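PDB 4S1K: polyhedrin from Uranotaenia sapphirina cypovirus, which forms the crystalline occlusion bodies (polyhedra) that embed and protect cypovirus particles, and binds ATP. Local coordinates for residues Asn113-Asp118 with Val176-Asn181. Sequence-based numbering, arbitrary orientation.
Sequences NKASID and VIVPRN
Ser116 and Ile177 face each other as an antiparallel hydrogen-bonded pair. Ser116 N donates to Ile177 O at 3.0 Å, and Ile177 N donates to Ser116 O at 2.9 Å. The bonds are close to straight (165° and 163° at the hydrogen). Each carbonyl oxygen also takes a CA-H contact from a flanking residue. Ala115 CA approaches Ile177 O at 3.4 Å, and Val176 CA approaches Ser116 O at 3.3 Å. The hydroxyl of Ser116 turns to a partner outside the pair of strands. With OG anti to the backbone N (chi1 176°), it hydrogen-bonds Ser143 OG.

Val176 buries the most surface. It forms a non-hydrogen-bonded pair with Ile117, and the two side chains lie side by side on the same face of the sheet. Val176 CG1 reaches Ile117 CG1 at 4.0 Å and also rests near Ser116 O. CG2 of Val176 meets CG2 of Ile117. Both residues also pack on Phe104 of strand 101-107, so this face turns to the larger sheet.

Beyond the paired residues, Pro179 closes the contact. Its CG touches Lys114 CB at 3.7 Å, and its CD lies 3.6 Å from Ala115 CA. The lysine chain then bends away. Lys114, Ile177 and Pro179 also pack against a second subunit.

Strand 173-179 is the middle of a three-stranded antiparallel sheet, between 50-55 and 116-120. The ATP-binding residues lie elsewhere in the chain. The main-chain bonds fix the join, the apolar face of Val176 and Ile117 is buried inside the subunit, and the face carrying Ile177 meets a second subunit.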
loop_
_atom_site.group_PDB
_atom_site.type_symbol
_atom_site.label_atom_id
_atom_site.label_comp_id
_atom_site.label_asym_id
_atom_site.label_seq_id
_atom_site.Cartn_x
_atom_site.Cartn_y
_atom_site.Cartn_z
ATOM N N ASN A 113 13.345 -3.674 -21.985
ATOM C CA ASN A 113 14.143 -4.883 -21.700
ATOM C C ASN A 113 13.874 -5.496 -20.331
ATOM O O ASN A 113 14.140 -6.679 -20.140
ATOM C CB ASN A 113 15.639 -4.568 -21.726
ATOM C CG ASN A 113 16.203 -4.531 -23.111
ATOM O OD1 ASN A 113 16.624 -5.563 -23.650
ATOM N ND2 ASN A 113 16.241 -3.358 -23.692
ATOM N N LYS A 114 13.391 -4.684 -19.383
ATOM C CA LYS A 114 13.267 -5.077 -17.971
ATOM C C LYS A 114 11.871 -5.014 -17.388
ATOM O O LYS A 114 11.649 -5.492 -16.259
ATOM C CB LYS A 114 14.158 -4.176 -17.123
ATOM C CG LYS A 114 15.657 -4.281 -17.417
ATOM C CD LYS A 114 16.189 -5.704 -17.533
ATOM C CE LYS A 114 15.861 -6.576 -16.342
ATOM N NZ LYS A 114 16.752 -6.298 -15.178
ATOM N N ALA A 115 10.914 -4.465 -18.129
ATOM C CA ALA A 115 9.536 -4.474 -17.677
ATOM C C ALA A 115 9.104 -5.933 -17.473
ATOM O O ALA A 115 9.336 -6.810 -18.323
ATOM C CB ALA A 115 8.616 -3.763 -18.664
ATOM N N SER A 116 8.475 -6.184 -16.339
ATOM C CA SER A 116 8.186 -7.542 -15.915
ATOM C C SER A 116 6.704 -7.618 -15.566
ATOM O O SER A 116 6.199 -6.785 -14.806
ATOM C CB SER A 116 9.062 -7.848 -14.706
ATOM O OG SER A 116 8.796 -9.108 -14.175
ATOM N N ILE A 117 6.007 -8.591 -16.134
ATOM C CA ILE A 117 4.600 -8.802 -15.859
ATOM C C ILE A 117 4.385 -10.233 -15.415
ATOM O O ILE A 117 4.495 -11.137 -16.201
ATOM C CB ILE A 117 3.743 -8.560 -17.100
ATOM C CG1 ILE A 117 3.837 -7.095 -17.550
ATOM C CG2 ILE A 117 2.289 -8.989 -16.828
ATOM C CD1 ILE A 117 3.182 -6.877 -18.919
ATOM N N ASP A 118 4.059 -10.413 -14.135
ATOM C CA ASP A 118 4.011 -11.722 -13.483
ATOM C C ASP A 118 2.542 -12.029 -13.150
ATOM O O ASP A 118 1.919 -11.359 -12.304
ATOM C CB ASP A 118 4.861 -11.676 -12.192
ATOM C CG ASP A 118 5.111 -13.068 -11.583
ATOM O OD1 ASP A 118 4.592 -14.045 -12.201
ATOM O OD2 ASP A 118 5.805 -13.180 -10.509
ATOM N N VAL A 176 3.243 -6.382 -11.548
ATOM C CA VAL A 176 3.960 -5.775 -12.653
ATOM C C VAL A 176 5.010 -4.820 -12.097
ATOM O O VAL A 176 4.747 -4.019 -11.175
ATOM C CB VAL A 176 2.990 -5.007 -13.547
ATOM C CG1 VAL A 176 3.719 -4.341 -14.704
ATOM C CG2 VAL A 176 1.879 -5.930 -14.016
ATOM N N ILE A 177 6.206 -4.887 -12.670
ATOM C CA ILE A 177 7.276 -3.942 -12.338
ATOM C C ILE A 177 7.694 -3.208 -13.629
ATOM O O ILE A 177 8.140 -3.824 -14.592
ATOM C CB ILE A 177 8.494 -4.666 -11.727
ATOM C CG1 ILE A 177 8.112 -5.435 -10.470
ATOM C CG2 ILE A 177 9.584 -3.683 -11.368
ATOM C CD1 ILE A 177 9.149 -6.506 -10.114
ATOM N N VAL A 178 7.557 -1.905 -13.684
ATOM C CA VAL A 178 7.955 -1.241 -14.901
ATOM C C VAL A 178 9.063 -0.280 -14.545
ATOM O O VAL A 178 8.823 0.729 -13.902
ATOM C CB VAL A 178 6.776 -0.499 -15.548
ATOM C CG1 VAL A 178 7.178 0.057 -16.917
ATOM C CG2 VAL A 178 5.568 -1.427 -15.669
ATOM N N PRO A 179 10.283 -0.576 -14.959
ATOM C CA PRO A 179 11.335 0.331 -14.586
ATOM C C PRO A 179 11.639 1.317 -15.687
ATOM O O PRO A 179 11.478 1.023 -16.873
ATOM C CB PRO A 179 12.534 -0.600 -14.362
ATOM C CG PRO A 179 12.195 -1.877 -15.055
ATOM C CD PRO A 179 10.830 -1.742 -15.650
ATOM N N ARG A 180 12.144 2.460 -15.256
ATOM C CA ARG A 180 12.537 3.551 -16.115
ATOM C C ARG A 180 13.744 3.200 -16.951
ATOM O O ARG A 180 14.722 2.653 -16.444
ATOM C CB ARG A 180 12.841 4.798 -15.280
ATOM C CG ARG A 180 12.800 6.052 -16.130
ATOM C CD ARG A 180 13.257 7.293 -15.415
ATOM N NE ARG A 180 13.003 8.445 -16.271
ATOM C CZ ARG A 180 11.821 9.077 -16.407
ATOM N NH1 ARG A 180 10.775 8.747 -15.661
ATOM N NH2 ARG A 180 11.718 10.084 -17.272
ATOM N N ASN A 181 13.620 3.468 -18.249
ATOM C CA ASN A 181 14.735 3.485 -19.190
ATOM C C ASN A 181 15.868 4.437 -18.726
ATOM O O ASN A 181 15.694 5.673 -18.700
ATOM C CB ASN A 181 14.168 3.950 -20.524
ATOM C CG ASN A 181 15.205 4.107 -21.639
ATOM O OD1 ASN A 181 16.410 3.790 -21.512
ATOM N ND2 ASN A 181 14.715 4.608 -22.767
#